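Local coordinates for YkuI protein (Bacillus subtilis, PDB 2BAS), which binds the second messenger cyclic di-GMP through its EAL domain and is probably a phosphodiesterase that cleaves it, at residues Y337-N349 with P361-L375. Residues are numbered along the deposited sequence; the frame is centred on the assembly and turned at random.
Sequences YMCDEEGDQLTGN and PEYAEKNWSWRPYFL
Cys339 sets its SG at the edges of two aromatic rings, 3.9 Å from Trp368 CD1 and more loosely beside Phe374, a double sulfur-aromatic contact at the centre of this packing. The contact lies in the C-terminal signalling domain of YkuI, where the loop that leads into helix 374-384 runs back along the connection between strands 335-340 and 349-353 of the six-stranded antiparallel sheet. Tyr337 joins the apolar cluster obliquely, its ring and the Trp368 five-membered ring inclined by 55°, while Phe416 meets Tyr337 as well. The indole N-H makes the step to the polar side: Trp368 NE1 donates to Gln345 OE1 at 2.6 Å, nearly straight and lying in both the ring plane and the carbonyl plane. With CG anti to the backbone N (chi1 -161°) and the chain extended, Gln345 reaches across to the indole while its NE2 bonds Thr347 O. A leucine here would probably leave the indole N-H without its acceptor and Thr347 O without this donor. Backbone bonds flank the glutamine, Gln345 N to Lys366 O (3.0 Å) and Glu365 N to Gln345 O. Nearby, Asn349 ND2 sits 3.2 Å above the centre of the Tyr363 ring, whose OH bonds Glu397. At the polar edge Ser369 OG donates to Glu342 O, and Asn367 ND2 reaches Asp344 OD1 at 2.7 Å, the carboxylate and amide planes 82° apart.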
ATOM      1  N   TYR A 337     -21.677 -18.510  -3.345  1.00 61.46           N
ATOM      2  CA  TYR A 337     -20.969 -19.623  -3.998  1.00 60.90           C
ATOM      3  C   TYR A 337     -20.124 -20.406  -2.974  1.00 62.25           C
ATOM      4  O   TYR A 337     -19.859 -19.899  -1.877  1.00 62.19           O
ATOM      5  CB  TYR A 337     -20.076 -19.114  -5.149  1.00 63.53           C
ATOM      6  CG  TYR A 337     -18.951 -18.182  -4.722  1.00 62.43           C
ATOM      7  CD1 TYR A 337     -17.643 -18.642  -4.561  1.00 67.21           C
ATOM      8  CD2 TYR A 337     -19.206 -16.850  -4.467  1.00 63.89           C
ATOM      9  CE1 TYR A 337     -16.617 -17.766  -4.155  1.00 70.43           C
ATOM     10  CE2 TYR A 337     -18.214 -15.983  -4.064  1.00 68.55           C
ATOM     11  CZ  TYR A 337     -16.925 -16.429  -3.910  1.00 70.23           C
ATOM     12  OH  TYR A 337     -15.978 -15.509  -3.507  1.00 67.51           O
HETATM   13  N   MSE A 338     -19.689 -21.618  -3.350  1.00 62.12           N
HETATM   14  CA  MSE A 338     -18.876 -22.505  -2.500  1.00 63.95           C
HETATM   15  C   MSE A 338     -17.557 -22.933  -3.146  1.00 60.42           C
HETATM   16  O   MSE A 338     -17.505 -23.154  -4.357  1.00 60.53           O
HETATM   17  CB  MSE A 338     -19.657 -23.778  -2.157  1.00 63.49           C
HETATM   18  CG  MSE A 338     -20.620 -23.674  -0.994  1.00 65.30           C
HETATM   19 SE   MSE A 338     -21.947 -25.141  -0.980  1.00 78.65          SE
HETATM   20  CE  MSE A 338     -20.751 -26.779  -0.987  1.00 69.99           C
ATOM     21  N   CYS A 339     -16.515 -23.103  -2.327  1.00 58.57           N
ATOM     22  CA  CYS A 339     -15.190 -23.541  -2.791  1.00 58.34           C
ATOM     23  C   CYS A 339     -14.600 -24.623  -1.882  1.00 57.36           C
ATOM     24  O   CYS A 339     -14.993 -24.720  -0.716  1.00 57.92           O
ATOM     25  CB  CYS A 339     -14.207 -22.363  -2.784  1.00 60.46           C
ATOM     26  SG  CYS A 339     -14.626 -20.930  -3.791  1.00 65.56           S
ATOM     27  N   ASP A 340     -13.627 -25.387  -2.398  1.00 55.42           N
ATOM     28  CA  ASP A 340     -12.910 -26.424  -1.615  1.00 56.19           C
ATOM     29  C   ASP A 340     -11.604 -25.892  -0.974  1.00 57.37           C
ATOM     30  O   ASP A 340     -11.288 -24.714  -1.136  1.00 56.72           O
ATOM     31  CB  ASP A 340     -12.679 -27.720  -2.430  1.00 53.32           C
ATOM     32  CG  ASP A 340     -11.590 -27.588  -3.513  1.00 55.12           C
ATOM     33  OD1 ASP A 340     -10.930 -26.525  -3.618  1.00 59.30           O
ATOM     34  OD2 ASP A 340     -11.387 -28.578  -4.268  1.00 50.23           O
ATOM     35  N   GLU A 341     -10.850 -26.751  -0.279  1.00 57.77           N
ATOM     36  CA  GLU A 341      -9.658 -26.300   0.454  1.00 62.01           C
ATOM     37  C   GLU A 341      -8.665 -25.499  -0.402  1.00 62.68           C
ATOM     38  O   GLU A 341      -7.975 -24.623   0.106  1.00 62.02           O
ATOM     39  CB  GLU A 341      -8.881 -27.452   1.118  1.00 62.32           C
ATOM     40  CG  GLU A 341      -9.548 -28.804   1.181  1.00 68.78           C
ATOM     41  CD  GLU A 341      -9.110 -29.707   0.037  1.00 79.63           C
ATOM     42  OE1 GLU A 341      -9.124 -29.248  -1.133  1.00 85.29           O
ATOM     43  OE2 GLU A 341      -8.748 -30.881   0.303  1.00 80.43           O
ATOM     44  N   GLU A 342      -8.598 -25.807  -1.693  1.00 63.27           N
ATOM     45  CA  GLU A 342      -7.600 -25.199  -2.572  1.00 63.89           C
ATOM     46  C   GLU A 342      -8.103 -24.014  -3.412  1.00 63.11           C
ATOM     47  O   GLU A 342      -7.386 -23.511  -4.270  1.00 63.31           O
ATOM     48  CB  GLU A 342      -6.932 -26.281  -3.437  1.00 63.16           C
ATOM     49  CG  GLU A 342      -6.239 -27.347  -2.589  1.00 66.27           C
ATOM     50  CD  GLU A 342      -5.328 -28.272  -3.372  1.00 73.14           C
ATOM     51  OE1 GLU A 342      -4.502 -27.767  -4.166  1.00 79.75           O
ATOM     52  OE2 GLU A 342      -5.412 -29.509  -3.170  1.00 75.37           O
ATOM     53  N   GLY A 343      -9.326 -23.560  -3.158  1.00 62.73           N
ATOM     54  CA  GLY A 343      -9.864 -22.418  -3.866  1.00 62.23           C
ATOM     55  C   GLY A 343     -10.694 -22.735  -5.094  1.00 64.41           C
ATOM     56  O   GLY A 343     -11.167 -21.817  -5.770  1.00 65.43           O
ATOM     57  N   ASP A 344     -10.876 -24.023  -5.394  1.00 63.87           N
ATOM     58  CA  ASP A 344     -11.700 -24.431  -6.524  1.00 63.07           C
ATOM     59  C   ASP A 344     -13.181 -24.255  -6.201  1.00 62.78           C
ATOM     60  O   ASP A 344     -13.681 -24.810  -5.234  1.00 64.69           O
ATOM     61  CB  ASP A 344     -11.427 -25.877  -6.918  1.00 61.40           C
ATOM     62  CG  ASP A 344     -10.091 -26.059  -7.634  1.00 65.94           C
ATOM     63  OD1 ASP A 344      -9.566 -25.064  -8.176  1.00 65.70           O
ATOM     64  OD2 ASP A 344      -9.578 -27.216  -7.676  1.00 64.34           O
ATOM     65  N   GLN A 345     -13.878 -23.490  -7.031  1.00 61.86           N
ATOM     66  CA  GLN A 345     -15.297 -23.268  -6.850  1.00 62.94           C
ATOM     67  C   GLN A 345     -16.077 -24.557  -7.140  1.00 63.65           C
ATOM     68  O   GLN A 345     -15.969 -25.111  -8.231  1.00 64.83           O
ATOM     69  CB  GLN A 345     -15.753 -22.119  -7.743  1.00 61.42           C
ATOM     70  CG  GLN A 345     -17.062 -21.528  -7.317  1.00 62.28           C
ATOM     71  CD  GLN A 345     -17.309 -20.135  -7.858  1.00 59.69           C
ATOM     72  OE1 GLN A 345     -16.410 -19.305  -7.914  1.00 67.47           O
ATOM     73  NE2 GLN A 345     -18.546 -19.863  -8.221  1.00 59.95           N
ATOM     74  N   LEU A 346     -16.833 -25.038  -6.149  1.00 63.83           N
ATOM     75  CA  LEU A 346     -17.603 -26.295  -6.251  1.00 62.94           C
ATOM     76  C   LEU A 346     -18.987 -26.134  -6.899  1.00 62.70           C
ATOM     77  O   LEU A 346     -19.640 -27.122  -7.228  1.00 63.18           O
ATOM     78  CB  LEU A 346     -17.785 -26.923  -4.859  1.00 62.26           C
ATOM     79  CG  LEU A 346     -16.582 -27.421  -4.044  1.00 62.19           C
ATOM     80  CD1 LEU A 346     -16.929 -27.640  -2.554  1.00 55.16           C
ATOM     81  CD2 LEU A 346     -15.965 -28.683  -4.651  1.00 46.38           C
ATOM     82  N   THR A 347     -19.430 -24.891  -7.060  1.00 63.07           N
ATOM     83  CA  THR A 347     -20.760 -24.564  -7.571  1.00 63.48           C
ATOM     84  C   THR A 347     -20.674 -23.439  -8.592  1.00 65.45           C
ATOM     85  O   THR A 347     -19.676 -22.734  -8.656  1.00 66.47           O
ATOM     86  CB  THR A 347     -21.644 -23.970  -6.449  1.00 63.28           C
ATOM     87  OG1 THR A 347     -20.998 -22.805  -5.910  1.00 61.45           O
ATOM     88  CG2 THR A 347     -21.912 -24.966  -5.342  1.00 61.84           C
ATOM     89  N   GLY A 348     -21.735 -23.238  -9.368  1.00 66.32           N
ATOM     90  CA  GLY A 348     -21.859 -22.002 -10.125  1.00 64.61           C
ATOM     91  C   GLY A 348     -22.123 -20.899  -9.109  1.00 64.50           C
ATOM     92  O   GLY A 348     -22.048 -21.139  -7.897  1.00 64.24           O
ATOM     93  N   ASN A 349     -22.425 -19.691  -9.588  1.00 63.06           N
ATOM     94  CA  ASN A 349     -22.808 -18.599  -8.704  1.00 61.22           C
ATOM     95  C   ASN A 349     -24.312 -18.443  -8.720  1.00 62.11           C
ATOM     96  O   ASN A 349     -24.956 -18.759  -9.731  1.00 63.03           O
ATOM     97  CB  ASN A 349     -22.226 -17.263  -9.184  1.00 61.59           C
ATOM     98  CG  ASN A 349     -20.790 -17.050  -8.771  1.00 61.50           C
ATOM     99  OD1 ASN A 349     -20.213 -17.838  -8.033  1.00 68.86           O
ATOM    100  ND2 ASN A 349     -20.203 -15.973  -9.257  1.00 61.14           N
ATOM    101  N   PRO A 361     -23.844 -20.923 -13.992  1.00 62.38           N
ATOM    102  CA  PRO A 361     -23.077 -22.173 -13.949  1.00 62.97           C
ATOM    103  C   PRO A 361     -21.613 -22.034 -14.375  1.00 64.07           C
ATOM    104  O   PRO A 361     -20.764 -22.770 -13.877  1.00 64.87           O
ATOM    105  CB  PRO A 361     -23.814 -23.073 -14.953  1.00 61.71           C
ATOM    106  CG  PRO A 361     -24.547 -22.122 -15.852  1.00 61.38           C
ATOM    107  CD  PRO A 361     -24.979 -21.020 -14.932  1.00 62.07           C
ATOM    108  N   GLU A 362     -21.331 -21.103 -15.286  1.00 64.55           N
ATOM    109  CA  GLU A 362     -19.978 -20.910 -15.829  1.00 64.81           C
ATOM    110  C   GLU A 362     -18.893 -20.657 -14.765  1.00 64.77           C
ATOM    111  O   GLU A 362     -17.719 -20.923 -14.995  1.00 65.73           O
ATOM    112  CB  GLU A 362     -19.963 -19.806 -16.904  1.00 63.92           C
ATOM    113  CG  GLU A 362     -20.252 -18.367 -16.408  1.00 69.75           C
ATOM    114  CD  GLU A 362     -21.747 -17.992 -16.364  1.00 73.59           C
ATOM    115  OE1 GLU A 362     -22.614 -18.893 -16.274  1.00 73.80           O
ATOM    116  OE2 GLU A 362     -22.049 -16.778 -16.416  1.00 69.93           O
ATOM    117  N   TYR A 363     -19.295 -20.166 -13.599  1.00 64.30           N
ATOM    118  CA  TYR A 363     -18.349 -19.882 -12.526  1.00 64.64           C
ATOM    119  C   TYR A 363     -17.782 -21.115 -11.844  1.00 64.84           C
ATOM    120  O   TYR A 363     -16.873 -20.999 -11.015  1.00 65.20           O
ATOM    121  CB  TYR A 363     -18.979 -18.965 -11.483  1.00 64.11           C
ATOM    122  CG  TYR A 363     -19.079 -17.540 -11.940  1.00 67.20           C
ATOM    123  CD1 TYR A 363     -20.196 -17.096 -12.637  1.00 70.04           C
ATOM    124  CD2 TYR A 363     -18.049 -16.632 -11.695  1.00 70.02           C
ATOM    125  CE1 TYR A 363     -20.298 -15.792 -13.066  1.00 70.87           C
ATOM    126  CE2 TYR A 363     -18.140 -15.317 -12.131  1.00 70.71           C
ATOM    127  CZ  TYR A 363     -19.273 -14.911 -12.813  1.00 68.15           C
ATOM    128  OH  TYR A 363     -19.401 -13.621 -13.247  1.00 69.63           O
ATOM    129  N   ALA A 364     -18.322 -22.286 -12.167  1.00 64.68           N
ATOM    130  CA  ALA A 364     -17.817 -23.526 -11.593  1.00 66.16           C
ATOM    131  C   ALA A 364     -16.455 -23.875 -12.180  1.00 66.46           C
ATOM    132  O   ALA A 364     -16.234 -23.745 -13.388  1.00 69.17           O
ATOM    133  CB  ALA A 364     -18.806 -24.665 -11.806  1.00 65.51           C
ATOM    134  N   GLU A 365     -15.545 -24.323 -11.322  1.00 66.25           N
ATOM    135  CA  GLU A 365     -14.193 -24.724 -11.736  1.00 66.74           C
ATOM    136  C   GLU A 365     -13.180 -23.566 -11.799  1.00 64.92           C
ATOM    137  O   GLU A 365     -11.988 -23.802 -11.990  1.00 65.42           O
ATOM    138  CB  GLU A 365     -14.221 -25.502 -13.056  1.00 67.42           C
ATOM    139  CG  GLU A 365     -14.807 -26.920 -12.956  1.00 70.25           C
ATOM    140  CD  GLU A 365     -15.071 -27.538 -14.319  1.00 71.25           C
ATOM    141  OE1 GLU A 365     -15.391 -26.784 -15.265  1.00 80.60           O
ATOM    142  OE2 GLU A 365     -14.973 -28.778 -14.450  1.00 79.29           O
ATOM    143  N   LYS A 366     -13.651 -22.329 -11.634  1.00 61.84           N
ATOM    144  CA  LYS A 366     -12.763 -21.175 -11.495  1.00 58.80           C
ATOM    145  C   LYS A 366     -12.004 -21.308 -10.176  1.00 57.88           C
ATOM    146  O   LYS A 366     -12.509 -21.916  -9.232  1.00 56.42           O
ATOM    147  CB  LYS A 366     -13.553 -19.862 -11.489  1.00 58.66           C
ATOM    148  CG  LYS A 366     -13.971 -19.311 -12.845  1.00 53.14           C
ATOM    149  CD  LYS A 366     -14.831 -18.063 -12.593  1.00 61.35           C
ATOM    150  CE  LYS A 366     -15.525 -17.539 -13.853  1.00 62.39           C
ATOM    151  NZ  LYS A 366     -14.589 -16.840 -14.768  1.00 62.36           N
ATOM    152  N   ASN A 367     -10.800 -20.731 -10.117  1.00 56.26           N
ATOM    153  CA  ASN A 367      -9.964 -20.808  -8.921  1.00 54.80           C
ATOM    154  C   ASN A 367      -9.690 -19.456  -8.289  1.00 53.68           C
ATOM    155  O   ASN A 367      -9.284 -18.541  -8.970  1.00 58.50           O
ATOM    156  CB  ASN A 367      -8.649 -21.507  -9.226  1.00 52.85           C
ATOM    157  CG  ASN A 367      -7.849 -21.780  -7.974  1.00 55.11           C
ATOM    158  OD1 ASN A 367      -7.179 -20.896  -7.421  1.00 58.76           O
ATOM    159  ND2 ASN A 367      -7.931 -23.005  -7.504  1.00 54.53           N
ATOM    160  N   TRP A 368      -9.873 -19.332  -6.984  1.00 53.42           N
ATOM    161  CA  TRP A 368      -9.748 -18.016  -6.344  1.00 56.72           C
ATOM    162  C   TRP A 368      -8.549 -17.842  -5.431  1.00 57.29           C
ATOM    163  O   TRP A 368      -8.462 -16.848  -4.702  1.00 60.63           O
ATOM    164  CB  TRP A 368     -11.020 -17.664  -5.572  1.00 54.34           C
ATOM    165  CG  TRP A 368     -12.190 -17.645  -6.473  1.00 57.45           C
ATOM    166  CD1 TRP A 368     -13.225 -18.522  -6.488  1.00 55.89           C
ATOM    167  CD2 TRP A 368     -12.420 -16.724  -7.554  1.00 59.18           C
ATOM    168  NE1 TRP A 368     -14.104 -18.190  -7.491  1.00 61.33           N
ATOM    169  CE2 TRP A 368     -13.634 -17.084  -8.153  1.00 59.87           C
ATOM    170  CE3 TRP A 368     -11.731 -15.602  -8.042  1.00 61.12           C
ATOM    171  CZ2 TRP A 368     -14.176 -16.376  -9.234  1.00 64.23           C
ATOM    172  CZ3 TRP A 368     -12.263 -14.902  -9.111  1.00 60.15           C
ATOM    173  CH2 TRP A 368     -13.470 -15.301  -9.709  1.00 59.45           C
ATOM    174  N   SER A 369      -7.617 -18.775  -5.495  1.00 55.96           N
ATOM    175  CA  SER A 369      -6.539 -18.797  -4.525  1.00 60.04           C
ATOM    176  C   SER A 369      -5.538 -17.650  -4.610  1.00 60.03           C
ATOM    177  O   SER A 369      -4.779 -17.423  -3.661  1.00 60.11           O
ATOM    178  CB  SER A 369      -5.835 -20.150  -4.544  1.00 58.47           C
ATOM    179  OG  SER A 369      -6.636 -21.055  -3.816  1.00 61.35           O
ATOM    180  N   TRP A 370      -5.561 -16.940  -5.742  1.00 59.20           N
ATOM    181  CA  TRP A 370      -4.672 -15.813  -6.009  1.00 57.83           C
ATOM    182  C   TRP A 370      -5.154 -14.544  -5.297  1.00 57.78           C
ATOM    183  O   TRP A 370      -4.359 -13.627  -5.084  1.00 60.26           O
ATOM    184  CB  TRP A 370      -4.557 -15.588  -7.514  1.00 57.32           C
ATOM    185  CG  TRP A 370      -5.909 -15.537  -8.143  1.00 60.41           C
ATOM    186  CD1 TRP A 370      -6.656 -16.598  -8.564  1.00 55.28           C
ATOM    187  CD2 TRP A 370      -6.710 -14.365  -8.361  1.00 56.04           C
ATOM    188  NE1 TRP A 370      -7.865 -16.160  -9.038  1.00 56.67           N
ATOM    189  CE2 TRP A 370      -7.923 -14.795  -8.934  1.00 57.48           C
ATOM    190  CE3 TRP A 370      -6.514 -12.993  -8.135  1.00 56.56           C
ATOM    191  CZ2 TRP A 370      -8.945 -13.898  -9.294  1.00 59.21           C
ATOM    192  CZ3 TRP A 370      -7.534 -12.100  -8.476  1.00 57.39           C
ATOM    193  CH2 TRP A 370      -8.730 -12.558  -9.054  1.00 57.74           C
ATOM    194  N   ARG A 371      -6.435 -14.497  -4.925  1.00 57.56           N
ATOM    195  CA  ARG A 371      -6.998 -13.356  -4.185  1.00 59.96           C
ATOM    196  C   ARG A 371      -6.333 -13.171  -2.814  1.00 60.86           C
ATOM    197  O   ARG A 371      -6.115 -14.143  -2.081  1.00 62.44           O
ATOM    198  CB  ARG A 371      -8.510 -13.515  -3.978  1.00 58.68           C
ATOM    199  CG  ARG A 371      -9.374 -13.158  -5.187  1.00 65.88           C
ATOM    200  CD  ARG A 371     -10.852 -13.417  -4.958  1.00 61.40           C
ATOM    201  NE  ARG A 371     -11.441 -12.400  -4.082  1.00 83.06           N
ATOM    202  CZ  ARG A 371     -12.735 -12.328  -3.749  1.00 89.75           C
ATOM    203  NH1 ARG A 371     -13.611 -13.218  -4.221  1.00 94.70           N
ATOM    204  NH2 ARG A 371     -13.159 -11.363  -2.941  1.00 83.38           N
ATOM    205  N   PRO A 372      -6.003 -11.925  -2.457  1.00 61.59           N
ATOM    206  CA  PRO A 372      -5.383 -11.690  -1.152  1.00 60.71           C
ATOM    207  C   PRO A 372      -6.256 -12.216  -0.027  1.00 59.72           C
ATOM    208  O   PRO A 372      -7.484 -12.003  -0.054  1.00 61.81           O
ATOM    209  CB  PRO A 372      -5.323 -10.159  -1.066  1.00 60.61           C
ATOM    210  CG  PRO A 372      -5.341  -9.695  -2.489  1.00 59.43           C
ATOM    211  CD  PRO A 372      -6.174 -10.677  -3.230  1.00 61.77           C
ATOM    212  N   TYR A 373      -5.630 -12.889   0.942  1.00 56.78           N
ATOM    213  CA  TYR A 373      -6.301 -13.386   2.131  1.00 56.46           C
ATOM    214  C   TYR A 373      -7.054 -14.714   1.946  1.00 57.83           C
ATOM    215  O   TYR A 373      -7.578 -15.276   2.923  1.00 57.66           O
ATOM    216  CB  TYR A 373      -7.333 -12.364   2.629  1.00 58.87           C
ATOM    217  CG  TYR A 373      -6.814 -10.995   2.995  1.00 61.98           C
ATOM    218  CD1 TYR A 373      -5.660 -10.840   3.760  1.00 62.60           C
ATOM    219  CD2 TYR A 373      -7.514  -9.846   2.609  1.00 65.11           C
ATOM    220  CE1 TYR A 373      -5.187  -9.582   4.102  1.00 63.15           C
ATOM    221  CE2 TYR A 373      -7.054  -8.582   2.950  1.00 62.69           C
ATOM    222  CZ  TYR A 373      -5.894  -8.459   3.703  1.00 64.95           C
ATOM    223  OH  TYR A 373      -5.433  -7.206   4.057  1.00 69.69           O
ATOM    224  N   PHE A 374      -7.150 -15.210   0.717  1.00 56.29           N
ATOM    225  CA  PHE A 374      -8.014 -16.355   0.474  1.00 57.71           C
ATOM    226  C   PHE A 374      -7.580 -17.648   1.207  1.00 58.15           C
ATOM    227  O   PHE A 374      -8.395 -18.282   1.883  1.00 59.50           O
ATOM    228  CB  PHE A 374      -8.226 -16.592  -1.029  1.00 58.45           C
ATOM    229  CG  PHE A 374      -9.242 -17.659  -1.324  1.00 58.17           C
ATOM    230  CD1 PHE A 374     -10.557 -17.326  -1.592  1.00 59.05           C
ATOM    231  CD2 PHE A 374      -8.879 -19.003  -1.317  1.00 65.77           C
ATOM    232  CE1 PHE A 374     -11.508 -18.310  -1.850  1.00 56.40           C
ATOM    233  CE2 PHE A 374      -9.820 -19.995  -1.577  1.00 64.03           C
ATOM    234  CZ  PHE A 374     -11.138 -19.641  -1.841  1.00 62.09           C
ATOM    235  N   LEU A 375      -6.315 -18.024   1.068  1.00 56.42           N
ATOM    236  CA  LEU A 375      -5.800 -19.236   1.703  1.00 56.48           C
ATOM    237  C   LEU A 375      -5.631 -19.032   3.214  1.00 57.17           C
ATOM    238  O   LEU A 375      -5.737 -19.981   4.002  1.00 56.08           O
ATOM    239  CB  LEU A 375      -4.471 -19.675   1.042  1.00 54.16           C
ATOM    240  CG  LEU A 375      -4.522 -20.186  -0.412  1.00 50.69           C
ATOM    241  CD1 LEU A 375      -3.148 -20.506  -0.975  1.00 45.03           C
ATOM    242  CD2 LEU A 375      -5.425 -21.416  -0.569  1.00 45.93           C
TER